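Long-range contacts in salmonella typhimurium DB7155 bacteriophage DET7 tailspike (Bacteriophage, PDB 2V5I), which probably recognises and cleaves the O-antigen polysaccharide of Salmonella as the trimeric, beta-helical receptor-binding tailspike of phage Det7: residues A[452-458]-A[470-476]; A[520-526]-A[551-555]. The contacts are given in a common frame with arbitrary orientation. Residues are numbered along the deposited sequence.

Contact 1: A[452-458]-A[470-476]; sequences DTAELAL and GALRSHL
Asp452, Thr453 and Arg473 have the most surface covered where 453-458 and 470-476 run antiparallel, their axes 4.6 Å apart at closest approach and 170° between directions. Asp452, just before the strand (phi/psi -84/-3), accepts Leu476 N at its O (3.0 Å) and lays OD1 3.7 Å from Leu476 CD2; OD1 also meets Lys462 of the third subunit in a salt bridge. Thr453 faces His475 in a non-hydrogen-bonded pair, CA-CA 4.4 Å, its CG2 in van der Waals contact with His475 ND1 (3.3 Å); His475 NE2 is hydrogen-bonded to Glu488. These strands form a beta hairpin in an antiparallel sheet following the parallel beta-helix; Leu456 to Leu458 extend it by a parallel ladder with the second subunit. Arg473 (chi1 m, chi3 p) bends back so that NE reaches OE1 of Glu455 (chi1 p), a 3.0 Å salt bridge. Hydrogen-bonded pairs intervene: Ala454 N to Ser474 O 3.0 Å, Ser474 N to Ala454 O 2.8 Å; Leu456 N to Leu472 O and Leu472 N to Leu456 O, 2.9 Å each. At the ladder's end Leu458 N donates to Gly470 O (2.8 Å); Gly470 N to Leu458 O, 3.4 Å, is weak.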
loop_
_atom_site.group_PDB
_atom_site.type_symbol
_atom_site.label_atom_id
_atom_site.label_comp_id
_atom_site.label_asym_id
_atom_site.label_seq_id
_atom_site.Cartn_x
_atom_site.Cartn_y
_atom_site.Cartn_z
ATOM N N ASP A 452 -21.036 -26.311 -15.369
ATOM C CA ASP A 452 -20.922 -27.104 -16.594
ATOM C C ASP A 452 -20.357 -26.279 -17.752
ATOM O O ASP A 452 -20.116 -26.836 -18.831
ATOM C CB ASP A 452 -22.293 -27.665 -17.005
ATOM C CG ASP A 452 -22.802 -28.780 -16.077
ATOM O OD1 ASP A 452 -22.028 -29.370 -15.293
ATOM O OD2 ASP A 452 -24.020 -29.075 -16.164
ATOM N N THR A 453 -20.108 -24.965 -17.554
ATOM C CA THR A 453 -19.714 -24.083 -18.642
ATOM C C THR A 453 -18.621 -23.089 -18.233
ATOM O O THR A 453 -18.399 -22.843 -17.053
ATOM C CB THR A 453 -20.903 -23.247 -19.140
ATOM O OG1 THR A 453 -21.355 -22.386 -18.078
ATOM C CG2 THR A 453 -22.065 -24.144 -19.602
ATOM N N ALA A 454 -17.899 -22.571 -19.224
ATOM C CA ALA A 454 -16.934 -21.498 -19.024
ATOM C C ALA A 454 -17.240 -20.503 -20.149
ATOM O O ALA A 454 -17.477 -20.913 -21.285
ATOM C CB ALA A 454 -15.525 -22.000 -19.162
ATOM N N GLU A 455 -17.186 -19.187 -19.872
ATOM C CA GLU A 455 -17.556 -18.238 -20.939
ATOM C C GLU A 455 -16.791 -16.925 -20.903
ATOM O O GLU A 455 -16.351 -16.486 -19.853
ATOM C CB GLU A 455 -19.050 -17.886 -20.885
ATOM C CG GLU A 455 -19.405 -16.737 -19.954
ATOM C CD GLU A 455 -20.913 -16.434 -19.889
ATOM O OE1 GLU A 455 -21.673 -16.962 -20.741
ATOM O OE2 GLU A 455 -21.332 -15.662 -18.985
ATOM N N LEU A 456 -16.724 -16.314 -22.085
ATOM C CA LEU A 456 -16.379 -14.910 -22.262
ATOM C C LEU A 456 -17.587 -14.285 -22.944
ATOM O O LEU A 456 -17.834 -14.517 -24.145
ATOM C CB LEU A 456 -15.165 -14.710 -23.136
ATOM C CG LEU A 456 -14.816 -13.214 -23.296
ATOM C CD1 LEU A 456 -14.129 -12.691 -22.046
ATOM C CD2 LEU A 456 -14.018 -13.015 -24.481
ATOM N N ALA A 457 -18.375 -13.596 -22.153
ATOM C CA ALA A 457 -19.555 -12.862 -22.661
ATOM C C ALA A 457 -19.140 -11.491 -23.194
ATOM O O ALA A 457 -18.117 -10.945 -22.813
ATOM C CB ALA A 457 -20.542 -12.711 -21.555
ATOM N N LEU A 458 -19.989 -10.952 -24.076
ATOM C CA LEU A 458 -19.812 -9.628 -24.628
ATOM C C LEU A 458 -21.099 -8.846 -24.331
ATOM O O LEU A 458 -22.197 -9.382 -24.366
ATOM C CB LEU A 458 -19.595 -9.671 -26.137
ATOM C CG LEU A 458 -18.364 -10.471 -26.520
ATOM C CD1 LEU A 458 -18.861 -11.616 -27.297
ATOM C CD2 LEU A 458 -17.433 -9.661 -27.393
ATOM N N GLY A 470 -23.708 -11.160 -26.846
ATOM C CA GLY A 470 -23.243 -12.397 -27.438
ATOM C C GLY A 470 -22.216 -13.011 -26.499
ATOM O O GLY A 470 -21.951 -12.505 -25.428
ATOM N N ALA A 471 -21.721 -14.181 -26.894
ATOM C CA ALA A 471 -20.748 -14.916 -26.069
ATOM C C ALA A 471 -19.949 -15.944 -26.854
ATOM O O ALA A 471 -20.369 -16.434 -27.915
ATOM C CB ALA A 471 -21.460 -15.634 -24.893
ATOM N N LEU A 472 -18.772 -16.245 -26.293
ATOM C CA LEU A 472 -17.985 -17.420 -26.619
ATOM C C LEU A 472 -18.111 -18.304 -25.375
ATOM O O LEU A 472 -17.772 -17.861 -24.282
ATOM C CB LEU A 472 -16.527 -17.008 -26.802
ATOM C CG LEU A 472 -15.502 -18.131 -26.818
ATOM C CD1 LEU A 472 -15.703 -18.920 -28.043
ATOM C CD2 LEU A 472 -14.032 -17.548 -26.719
ATOM N N ARG A 473 -18.669 -19.512 -25.529
ATOM C CA ARG A 473 -18.965 -20.359 -24.379
ATOM C C ARG A 473 -18.507 -21.782 -24.658
ATOM O O ARG A 473 -18.588 -22.274 -25.788
ATOM C CB ARG A 473 -20.488 -20.366 -24.152
ATOM C CG ARG A 473 -21.198 -19.042 -24.139
ATOM C CD ARG A 473 -22.661 -19.179 -23.582
ATOM N NE ARG A 473 -22.622 -19.414 -22.128
ATOM C CZ ARG A 473 -23.624 -19.902 -21.392
ATOM N NH1 ARG A 473 -24.790 -20.238 -21.936
ATOM N NH2 ARG A 473 -23.451 -20.073 -20.079
ATOM N N SER A 474 -17.957 -22.425 -23.634
ATOM C CA SER A 474 -17.615 -23.850 -23.667
ATOM C C SER A 474 -18.538 -24.601 -22.675
ATOM O O SER A 474 -18.810 -24.118 -21.578
ATOM C CB SER A 474 -16.156 -24.008 -23.253
ATOM O OG SER A 474 -15.793 -25.371 -23.279
ATOM N N HIS A 475 -18.980 -25.801 -23.064
ATOM C CA HIS A 475 -19.957 -26.589 -22.300
ATOM C C HIS A 475 -19.393 -28.004 -22.226
ATOM O O HIS A 475 -18.923 -28.534 -23.236
ATOM C CB HIS A 475 -21.243 -26.713 -23.087
ATOM C CG HIS A 475 -21.985 -25.443 -23.323
ATOM N ND1 HIS A 475 -23.125 -25.123 -22.613
ATOM C CD2 HIS A 475 -21.843 -24.480 -24.263
ATOM C CE1 HIS A 475 -23.604 -23.969 -23.069
ATOM N NE2 HIS A 475 -22.835 -23.555 -24.065
ATOM N N LEU A 476 -19.457 -28.643 -21.070
ATOM C CA LEU A 476 -19.046 -30.039 -21.048
ATOM C C LEU A 476 -20.015 -30.958 -21.788
ATOM O O LEU A 476 -21.232 -30.692 -21.822
ATOM C CB LEU A 476 -18.757 -30.501 -19.625
ATOM C CG LEU A 476 -19.850 -30.629 -18.608
ATOM C CD1 LEU A 476 -20.766 -31.857 -18.845
ATOM C CD2 LEU A 476 -19.214 -30.714 -17.195
#

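Contact 2: A[520-526]-A[551-555]; sequences VLPDEGV and SKTRM
Hydrogen bonds from two long side chains to backbone carbonyls dominate this contact, in which strand 552-555 faces a loop with a 3-10 turn at 523-525. Lys552, chi1 m and then fully extended, brings NZ to Asp523 O and Val526 O, each 2.9 Å away. Arg554 (chi1 m, chi4 -82°) places NH1 and NH2 both 2.8 Å from Leu521 O, a bifurcated acceptor at the edge of the guanidinium. The turn itself is closed by Gly525 N to Pro522 O, 2.8 Å. Segment 551-555 lies on strand 552-556, at one edge, within this chain, of the C-terminal antiparallel sheet, so the loop leading into that sheet is held by its last strand through side chains instead of a beta ladder. The charged component is a salt bridge, Arg554 NH2 to Asp523 OD1 at 3.0 Å; a water joins the same pair, donating to Asp523 OD1 (2.7 Å) and accepting from Arg554 NE (3.0 Å). Apolar packing is slight: Val526 CG1 meets Lys552 CD at 3.7 Å, while Leu521 turns to Leu544 and to Tyr509 of the second subunit.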
loop_
_atom_site.group_PDB
_atom_site.type_symbol
_atom_site.label_atom_id
_atom_site.label_comp_id
_atom_site.label_asym_id
_atom_site.label_seq_id
_atom_site.Cartn_x
_atom_site.Cartn_y
_atom_site.Cartn_z
ATOM N N VAL A 520 -36.909 -17.019 -46.745
ATOM C CA VAL A 520 -36.117 -16.579 -47.887
ATOM C C VAL A 520 -35.390 -15.264 -47.571
ATOM O O VAL A 520 -36.005 -14.288 -47.157
ATOM C CB VAL A 520 -37.036 -16.400 -49.167
ATOM C CG1 VAL A 520 -36.237 -15.868 -50.308
ATOM C CG2 VAL A 520 -37.641 -17.730 -49.518
ATOM N N LEU A 521 -34.076 -15.253 -47.731
ATOM C CA LEU A 521 -33.280 -14.089 -47.393
ATOM C C LEU A 521 -33.370 -13.036 -48.464
ATOM O O LEU A 521 -33.177 -13.351 -49.639
ATOM C CB LEU A 521 -31.809 -14.432 -47.212
ATOM C CG LEU A 521 -31.391 -15.043 -45.930
ATOM C CD1 LEU A 521 -29.918 -15.452 -46.043
ATOM C CD2 LEU A 521 -31.621 -14.101 -44.790
ATOM N N PRO A 522 -33.526 -11.762 -48.065
ATOM C CA PRO A 522 -33.342 -10.691 -49.011
ATOM C C PRO A 522 -31.855 -10.537 -49.414
ATOM O O PRO A 522 -30.954 -11.031 -48.706
ATOM C CB PRO A 522 -33.893 -9.477 -48.238
ATOM C CG PRO A 522 -33.537 -9.736 -46.878
ATOM C CD PRO A 522 -33.794 -11.241 -46.709
ATOM N N ASP A 523 -31.581 -9.831 -50.524
ATOM C CA ASP A 523 -30.211 -9.587 -50.965
ATOM C C ASP A 523 -29.278 -9.025 -49.895
ATOM O O ASP A 523 -28.089 -9.385 -49.850
ATOM C CB ASP A 523 -30.202 -8.611 -52.161
ATOM C CG ASP A 523 -30.472 -9.285 -53.495
ATOM O OD1 ASP A 523 -30.864 -10.494 -53.517
ATOM O OD2 ASP A 523 -30.311 -8.593 -54.544
ATOM N N GLU A 524 -29.814 -8.177 -49.011
ATOM C CA GLU A 524 -29.042 -7.565 -47.917
ATOM C C GLU A 524 -28.554 -8.626 -46.898
ATOM O O GLU A 524 -27.751 -8.310 -46.024
ATOM C CB GLU A 524 -29.884 -6.568 -47.078
ATOM C CG GLU A 524 -30.647 -5.500 -47.751
ATOM C CD GLU A 524 -32.057 -5.968 -48.144
ATOM O OE1 GLU A 524 -32.093 -6.652 -49.146
ATOM O OE2 GLU A 524 -33.096 -5.658 -47.481
ATOM N N GLY A 525 -29.090 -9.848 -46.941
ATOM C CA GLY A 525 -28.594 -10.923 -46.112
ATOM C C GLY A 525 -27.179 -11.413 -46.329
ATOM O O GLY A 525 -26.719 -12.275 -45.583
ATOM N N VAL A 526 -26.494 -10.917 -47.360
ATOM C CA VAL A 526 -25.075 -11.137 -47.487
ATOM C C VAL A 526 -24.368 -9.790 -47.757
ATOM O O VAL A 526 -24.850 -8.987 -48.540
ATOM C CB VAL A 526 -24.750 -12.199 -48.600
ATOM C CG1 VAL A 526 -25.014 -11.695 -49.991
ATOM C CG2 VAL A 526 -23.417 -12.700 -48.445
ATOM N N SER A 551 -21.581 -8.745 -57.377
ATOM C CA SER A 551 -23.013 -9.018 -57.576
ATOM C C SER A 551 -23.416 -10.195 -56.676
ATOM O O SER A 551 -22.553 -10.866 -56.108
ATOM C CB SER A 551 -23.296 -9.328 -59.040
ATOM O OG SER A 551 -22.778 -10.576 -59.407
ATOM N N LYS A 552 -24.714 -10.391 -56.489
ATOM C CA LYS A 552 -25.240 -11.440 -55.632
ATOM C C LYS A 552 -25.983 -12.457 -56.457
ATOM O O LYS A 552 -26.671 -12.118 -57.472
ATOM C CB LYS A 552 -26.140 -10.796 -54.571
ATOM C CG LYS A 552 -25.343 -9.902 -53.654
ATOM C CD LYS A 552 -26.161 -9.242 -52.578
ATOM C CE LYS A 552 -25.322 -8.215 -51.796
ATOM N NZ LYS A 552 -26.094 -7.542 -50.752
ATOM N N THR A 553 -25.897 -13.713 -56.050
ATOM C CA THR A 553 -26.568 -14.771 -56.704
ATOM C C THR A 553 -27.114 -15.770 -55.687
ATOM O O THR A 553 -26.640 -15.799 -54.536
ATOM C CB THR A 553 -25.627 -15.434 -57.750
ATOM O OG1 THR A 553 -26.383 -16.237 -58.648
ATOM C CG2 THR A 553 -24.563 -16.320 -57.093
ATOM N N ARG A 554 -28.083 -16.583 -56.111
ATOM C CA ARG A 554 -28.717 -17.594 -55.302
ATOM C C ARG A 554 -28.537 -18.955 -55.969
ATOM O O ARG A 554 -28.817 -19.124 -57.173
ATOM C CB ARG A 554 -30.224 -17.312 -55.155
ATOM C CG ARG A 554 -30.515 -16.026 -54.409
ATOM C CD ARG A 554 -31.963 -15.533 -54.570
ATOM N NE ARG A 554 -32.103 -14.213 -53.955
ATOM C CZ ARG A 554 -32.302 -13.990 -52.657
ATOM N NH1 ARG A 554 -32.440 -15.000 -51.793
ATOM N NH2 ARG A 554 -32.382 -12.727 -52.225
ATOM N N MET A 555 -28.045 -19.903 -55.192
ATOM C CA MET A 555 -27.770 -21.261 -55.638
ATOM C C MET A 555 -28.482 -22.294 -54.782
ATOM O O MET A 555 -28.349 -22.310 -53.545
ATOM C CB MET A 555 -26.259 -21.551 -55.527
ATOM C CG MET A 555 -25.396 -20.587 -56.292
ATOM S SD MET A 555 -23.686 -21.130 -56.444
ATOM C CE MET A 555 -22.872 -19.620 -56.959
HETATM O O HOH W 1 -31.583 -11.851 -55.709
#

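From the N terminus the chain first winds through the parallel beta-helix, ending in strand 435-448, before contact 1 folds 470-476 back against 453-458 and closes a hairpin, with 11 residues between the segments, the first two still strand. Strands 485-493, 501-504 and 512-515 then continue that antiparallel sheet. Contact 2 opens at 520 and closes a longer loop of 24 residues, which holds strands 531-537 and 540-546. The two loops lie in series, neither nested nor crossed. The centres of contacts 1 and 2 are 31 Å apart and their nearest atoms about 18 Å, so they do not touch: contact 1 belongs to the sheet beyond the beta-helix, contact 2 to the terminal sheet. Both also meet the second subunit of the trimer.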